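Local coordinates for MutT/nudix family protein (PDB 3GZ5) that probably regulates transcription of NAD-metabolism genes in response to ADP-ribose, joining a Nudix domain to a DNA-binding winged helix domain, at residues Asp204-Gly210 with Asn221-Lys226; Ala160-Pro166 with Val182-Leu187. All coordinates share one frame; numbering follows the deposited sequence.

Contact 1: residues Asp204-Gly210 with Asn221-Lys226; sequences DLLIDTG and NLYCLK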
loop_
_atom_site.group_PDB
_atom_site.type_symbol
_atom_site.label_atom_id
_atom_site.label_comp_id
_atom_site.label_asym_id
_atom_site.label_seq_id
_atom_site.Cartn_x
_atom_site.Cartn_y
_atom_site.Cartn_z
ATOM N N ASP B 204 -12.843 15.796 -13.434
ATOM C CA ASP B 204 -13.513 16.897 -12.794
ATOM C C ASP B 204 -12.847 17.210 -11.441
ATOM O O ASP B 204 -13.520 17.365 -10.407
ATOM C CB ASP B 204 -14.973 16.501 -12.611
ATOM C CG ASP B 204 -15.834 17.657 -12.289
ATOM O OD1 ASP B 204 -15.664 18.709 -12.947
ATOM O OD2 ASP B 204 -16.662 17.512 -11.365
ATOM N N LEU B 205 -11.518 17.299 -11.481
ATOM C CA LEU B 205 -10.659 17.373 -10.291
ATOM C C LEU B 205 -9.918 18.684 -10.153
ATOM O O LEU B 205 -9.320 18.964 -9.101
ATOM C CB LEU B 205 -9.623 16.243 -10.321
ATOM C CG LEU B 205 -10.158 14.844 -10.037
ATOM C CD1 LEU B 205 -9.084 13.810 -10.378
ATOM C CD2 LEU B 205 -10.601 14.733 -8.568
ATOM N N LEU B 206 -9.906 19.462 -11.226
ATOM C CA LEU B 206 -9.208 20.727 -11.216
ATOM C C LEU B 206 -10.225 21.861 -11.129
ATOM O O LEU B 206 -11.323 21.776 -11.715
ATOM C CB LEU B 206 -8.349 20.877 -12.473
ATOM C CG LEU B 206 -7.185 19.901 -12.673
ATOM C CD1 LEU B 206 -6.400 20.279 -13.940
ATOM C CD2 LEU B 206 -6.279 19.961 -11.460
ATOM N N ILE B 207 -9.874 22.907 -10.389
ATOM C CA ILE B 207 -10.666 24.126 -10.383
ATOM C C ILE B 207 -9.972 25.063 -11.338
ATOM O O ILE B 207 -8.796 25.357 -11.157
ATOM C CB ILE B 207 -10.764 24.775 -8.966
ATOM C CG1 ILE B 207 -11.628 23.902 -8.042
ATOM C CG2 ILE B 207 -11.327 26.213 -9.060
ATOM C CD1 ILE B 207 -11.138 23.799 -6.608
ATOM N N ASP B 208 -10.691 25.500 -12.373
ATOM C CA ASP B 208 -10.219 26.570 -13.252
ATOM C C ASP B 208 -10.339 27.859 -12.465
ATOM O O ASP B 208 -11.420 28.198 -11.990
ATOM C CB ASP B 208 -11.078 26.640 -14.531
ATOM C CG ASP B 208 -10.461 27.495 -15.629
ATOM O OD1 ASP B 208 -9.534 28.316 -15.381
ATOM O OD2 ASP B 208 -10.927 27.332 -16.777
ATOM N N THR B 209 -9.222 28.551 -12.312
ATOM C CA THR B 209 -9.174 29.805 -11.600
ATOM C C THR B 209 -9.801 30.936 -12.445
ATOM O O THR B 209 -10.284 31.940 -11.905
ATOM C CB THR B 209 -7.714 30.140 -11.172
ATOM O OG1 THR B 209 -7.253 29.176 -10.192
ATOM C CG2 THR B 209 -7.647 31.485 -10.540
ATOM N N GLY B 210 -9.800 30.770 -13.766
ATOM C CA GLY B 210 -10.226 31.842 -14.644
ATOM C C GLY B 210 -9.044 32.731 -14.941
ATOM O O GLY B 210 -9.131 33.619 -15.787
ATOM N N ASN B 221 -4.834 28.588 -18.972
ATOM C CA ASN B 221 -5.648 28.495 -17.749
ATOM C C ASN B 221 -4.877 27.979 -16.525
ATOM O O ASN B 221 -4.137 26.984 -16.601
ATOM C CB ASN B 221 -6.851 27.583 -17.980
ATOM C CG ASN B 221 -7.804 28.105 -19.044
ATOM O OD1 ASN B 221 -7.453 28.974 -19.860
ATOM N ND2 ASN B 221 -9.020 27.570 -19.044
ATOM N N LEU B 222 -5.072 28.668 -15.402
ATOM C CA LEU B 222 -4.414 28.337 -14.144
ATOM C C LEU B 222 -5.394 27.571 -13.281
ATOM O O LEU B 222 -6.523 28.022 -13.068
ATOM C CB LEU B 222 -3.914 29.602 -13.443
ATOM C CG LEU B 222 -2.659 30.235 -14.049
ATOM C CD1 LEU B 222 -2.394 31.653 -13.492
ATOM C CD2 LEU B 222 -1.453 29.340 -13.829
ATOM N N TYR B 223 -4.969 26.395 -12.821
ATOM C CA TYR B 223 -5.850 25.486 -12.120
ATOM C C TYR B 223 -5.341 25.201 -10.716
ATOM O O TYR B 223 -4.137 25.253 -10.470
ATOM C CB TYR B 223 -5.968 24.164 -12.867
ATOM C CG TYR B 223 -6.564 24.242 -14.262
ATOM C CD1 TYR B 223 -7.957 24.144 -14.467
ATOM C CD2 TYR B 223 -5.737 24.385 -15.384
ATOM C CE1 TYR B 223 -8.504 24.190 -15.753
ATOM C CE2 TYR B 223 -6.273 24.439 -16.666
ATOM C CZ TYR B 223 -7.644 24.326 -16.853
ATOM O OH TYR B 223 -8.152 24.385 -18.142
ATOM N N CYS B 224 -6.267 24.905 -9.804
ATOM C CA CYS B 224 -5.911 24.364 -8.485
ATOM C C CYS B 224 -6.453 22.964 -8.425
ATOM O O CYS B 224 -7.449 22.652 -9.102
ATOM C CB CYS B 224 -6.576 25.168 -7.358
ATOM S SG CYS B 224 -6.037 26.853 -7.268
ATOM N N LEU B 225 -5.837 22.145 -7.579
ATOM C CA LEU B 225 -6.389 20.838 -7.248
ATOM C C LEU B 225 -7.539 20.951 -6.253
ATOM O O LEU B 225 -7.424 21.638 -5.232
ATOM C CB LEU B 225 -5.308 19.903 -6.674
ATOM C CG LEU B 225 -4.254 19.357 -7.643
ATOM C CD1 LEU B 225 -3.252 18.424 -6.963
ATOM C CD2 LEU B 225 -4.937 18.646 -8.800
ATOM N N LYS B 226 -8.645 20.282 -6.568
ATOM C CA LYS B 226 -9.650 19.964 -5.575
ATOM C C LYS B 226 -9.014 19.043 -4.533
ATOM O O LYS B 226 -8.221 18.168 -4.886
ATOM C CB LYS B 226 -10.850 19.264 -6.214
ATOM C CG LYS B 226 -11.762 20.204 -6.951
ATOM C CD LYS B 226 -12.960 19.496 -7.499
ATOM C CE LYS B 226 -13.538 20.310 -8.636
ATOM N NZ LYS B 226 -14.711 19.649 -9.270
HETATM O O HOH W 1 -13.846 20.698 -11.883
#
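In the β-hairpin that forms the wing of the winged helix domain, Ile207 and Cys224 make an antiparallel hydrogen-bonded pair, Ile207 N to Cys224 O at 2.8 Å and Cys224 N returning to Ile207 O at 2.9 Å. Toward the far end of the hairpin Thr209 N donates to Leu222 O, while Asp208 OD1 accepts from Gly210 N in an Asx turn. On the face shared by Leu206, Asp208, Tyr223 and Leu225, the Leu206 CD1 branch lies over one face of the Tyr223 ring, and its CD2 branch presses on Leu225 CD2 at 3.3 Å, a tight methyl contact. Where the hairpin opens, Lys226 N reaches Leu205 O, and the side chain of Lys226, extended beyond CG, passes the Leu205 carbonyl to reach Asp204, just ahead of the first strand. Its NZ bonds Asp204 O at 2.8 Å from above the carbonyl plane, forms a longer salt bridge to Asp204 OD2 at 3.6 Å, and donates to a water that in turn donates to Asp204 OD1 and Leu206 O. A methionine in its place would probably leave the Asp204 carboxylate without its countercharge and that water without its donor. Strand 174-175 flanks 221-225 on the side away from 206-209, and Leu176 and Leu179 of helix 176-187 pack under Leu206.

Contact 2: residues Ala160-Pro166 with Val182-Leu187; sequences ALYSLVP and VHEVLL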
loop_
_atom_site.group_PDB
_atom_site.type_symbol
_atom_site.label_atom_id
_atom_site.label_comp_id
_atom_site.label_asym_id
_atom_site.label_seq_id
_atom_site.Cartn_x
_atom_site.Cartn_y
_atom_site.Cartn_z
ATOM N N ALA B 160 0.966 8.393 -11.595
ATOM C CA ALA B 160 0.905 9.118 -12.885
ATOM C C ALA B 160 -0.033 8.426 -13.881
ATOM O O ALA B 160 -0.593 9.064 -14.755
ATOM C CB ALA B 160 2.289 9.287 -13.490
ATOM N N LEU B 161 -0.220 7.122 -13.707
ATOM C CA LEU B 161 -1.051 6.312 -14.599
ATOM C C LEU B 161 -2.529 6.318 -14.239
ATOM O O LEU B 161 -3.407 6.190 -15.119
ATOM C CB LEU B 161 -0.544 4.864 -14.611
ATOM C CG LEU B 161 0.580 4.436 -15.575
ATOM C CD1 LEU B 161 0.704 2.920 -15.525
ATOM C CD2 LEU B 161 0.338 4.874 -17.034
ATOM N N TYR B 162 -2.811 6.444 -12.944
ATOM C CA TYR B 162 -4.178 6.261 -12.456
ATOM C C TYR B 162 -4.751 7.421 -11.663
ATOM O O TYR B 162 -5.847 7.293 -11.142
ATOM C CB TYR B 162 -4.295 4.980 -11.614
ATOM C CG TYR B 162 -4.018 3.724 -12.385
ATOM C CD1 TYR B 162 -4.964 3.191 -13.266
ATOM C CD2 TYR B 162 -2.795 3.069 -12.247
ATOM C CE1 TYR B 162 -4.696 2.022 -13.993
ATOM C CE2 TYR B 162 -2.516 1.905 -12.963
ATOM C CZ TYR B 162 -3.469 1.391 -13.822
ATOM O OH TYR B 162 -3.166 0.245 -14.505
ATOM N N SER B 163 -4.014 8.524 -11.543
ATOM C CA SER B 163 -4.488 9.681 -10.767
ATOM C C SER B 163 -3.877 11.003 -11.248
ATOM O O SER B 163 -3.091 11.007 -12.196
ATOM C CB SER B 163 -4.189 9.481 -9.264
ATOM O OG SER B 163 -2.822 9.702 -8.958
ATOM N N LEU B 164 -4.237 12.114 -10.591
ATOM C CA LEU B 164 -3.593 13.420 -10.787
ATOM C C LEU B 164 -2.842 13.843 -9.531
ATOM O O LEU B 164 -2.530 15.015 -9.346
ATOM C CB LEU B 164 -4.629 14.495 -11.163
ATOM C CG LEU B 164 -5.486 14.296 -12.419
ATOM C CD1 LEU B 164 -6.493 15.427 -12.581
ATOM C CD2 LEU B 164 -4.604 14.229 -13.670
ATOM N N VAL B 165 -2.549 12.858 -8.678
ATOM C CA VAL B 165 -1.674 13.014 -7.535
ATOM C C VAL B 165 -0.336 13.726 -7.892
ATOM O O VAL B 165 0.152 14.537 -7.087
ATOM C CB VAL B 165 -1.471 11.638 -6.782
ATOM C CG1 VAL B 165 -0.326 11.694 -5.804
ATOM C CG2 VAL B 165 -2.785 11.190 -6.052
ATOM N N PRO B 166 0.266 13.459 -9.087
ATOM C CA PRO B 166 1.445 14.309 -9.378
ATOM C C PRO B 166 1.230 15.825 -9.344
ATOM O O PRO B 166 2.184 16.547 -9.201
ATOM C CB PRO B 166 1.900 13.837 -10.763
ATOM C CG PRO B 166 1.451 12.377 -10.791
ATOM C CD PRO B 166 0.074 12.437 -10.138
ATOM N N VAL B 182 4.889 16.975 -15.623
ATOM C CA VAL B 182 5.232 16.183 -14.430
ATOM C C VAL B 182 4.869 14.720 -14.626
ATOM O O VAL B 182 5.641 13.855 -14.221
ATOM C CB VAL B 182 4.564 16.671 -13.111
ATOM C CG1 VAL B 182 5.206 15.942 -11.938
ATOM C CG2 VAL B 182 4.752 18.145 -12.916
ATOM N N HIS B 183 3.700 14.445 -15.205
ATOM C CA HIS B 183 3.293 13.055 -15.474
ATOM C C HIS B 183 4.255 12.367 -16.485
ATOM O O HIS B 183 4.620 11.194 -16.313
ATOM C CB HIS B 183 1.847 12.972 -15.999
ATOM C CG HIS B 183 0.785 13.181 -14.953
ATOM N ND1 HIS B 183 -0.115 12.199 -14.598
ATOM C CD2 HIS B 183 0.447 14.273 -14.226
ATOM C CE1 HIS B 183 -0.950 12.667 -13.688
ATOM N NE2 HIS B 183 -0.632 13.925 -13.444
ATOM N N GLU B 184 4.645 13.103 -17.531
ATOM C CA GLU B 184 5.626 12.619 -18.511
ATOM C C GLU B 184 6.971 12.293 -17.848
ATOM O O GLU B 184 7.540 11.248 -18.108
ATOM C CB GLU B 184 5.805 13.621 -19.663
ATOM C CG GLU B 184 4.590 13.701 -20.566
ATOM C CD GLU B 184 4.654 14.815 -21.607
ATOM O OE1 GLU B 184 3.789 14.829 -22.503
ATOM O OE2 GLU B 184 5.552 15.678 -21.545
ATOM N N VAL B 185 7.459 13.161 -16.967
ATOM C CA VAL B 185 8.710 12.886 -16.245
ATOM C C VAL B 185 8.621 11.563 -15.469
ATOM O O VAL B 185 9.588 10.795 -15.432
ATOM C CB VAL B 185 9.100 14.043 -15.287
ATOM C CG1 VAL B 185 10.362 13.706 -14.470
ATOM C CG2 VAL B 185 9.317 15.322 -16.072
ATOM N N LEU B 186 7.460 11.306 -14.860
ATOM C CA LEU B 186 7.270 10.125 -14.006
ATOM C C LEU B 186 7.156 8.848 -14.816
ATOM O O LEU B 186 7.606 7.797 -14.384
ATOM C CB LEU B 186 6.044 10.279 -13.098
ATOM C CG LEU B 186 6.250 11.266 -11.953
ATOM C CD1 LEU B 186 4.922 11.594 -11.246
ATOM C CD2 LEU B 186 7.278 10.708 -10.974
ATOM N N LEU B 187 6.531 8.949 -15.984
ATOM C CA LEU B 187 6.367 7.793 -16.854
ATOM C C LEU B 187 7.593 7.613 -17.751
ATOM O O LEU B 187 7.753 6.569 -18.391
ATOM C CB LEU B 187 5.066 7.882 -17.667
ATOM C CG LEU B 187 3.760 7.962 -16.863
ATOM C CD1 LEU B 187 2.540 8.018 -17.792
ATOM C CD2 LEU B 187 3.630 6.805 -15.911
#
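His183 carries this contact through the edge and one face of its imidazole. At the edge, His183 ND1 donates to Ala160 O at 3.2 Å; the acceptor lies close to the ring plane, and the ring nitrogen arrives in the carbonyl plane on a lone pair, with a C=O...N angle of 114°. Ser163 O is also at the edge, near the ring plane, 3.1 Å from His183 CE1. Pro166 CG sits over one face, 3.8 Å from the centroid of the His183 ring and offset toward its rim, in a CH-pi contact. With CG beside the backbone N (chi1 -75°), the ring extends from its helix toward the chain leaving helix 145-162. NE2 is buried and has no polar partner, lying instead beside the carbons of Pro166. Around this core, Leu186 CD1 meets Pro166 CG at 3.6 Å, and Leu187 CD2 packs against both Ala160 CB and Leu161 CG. The bend that delivers Pro166 to the ring is shaped by Ser163, whose OG accepts from Val165 N in an ST turn and is also hydrogen-bonded to Lys159 O. Further out, Phe196 of helix 193-203 meets the His183 ring edge-to-face, and Leu186 O is hydrogen-bonded to Arg153 and Thr157 of helix 145-162. Helix 176-187 thus packs against that helix and also against strands 22-33 and 36-43, where Val182 touches Tyr32 and Leu186 touches Leu37.

In the fold
The two contacts illustrate how chemistry follows place in a fold. Contact 2 is buried, its centre about 12 Å from the centre of the chain, and joins the end of helix 145-162 and the turn after it to helix 176-187 through close apolar packing with a single cross-segment hydrogen bond; contact 1, centred about 21 Å from the chain centre, is partly open to solvent and relies on regular backbone bonding plus a charged pair. They share no segment, yet helix 176-187, half of contact 2, also lies beneath the hairpin of contact 1. Their centres are about 17 Å apart, and Leu205 CD1 packs on Leu164 CD1 at 3.8 Å, so the residue leading into the wing borders the chain following helix 145-162.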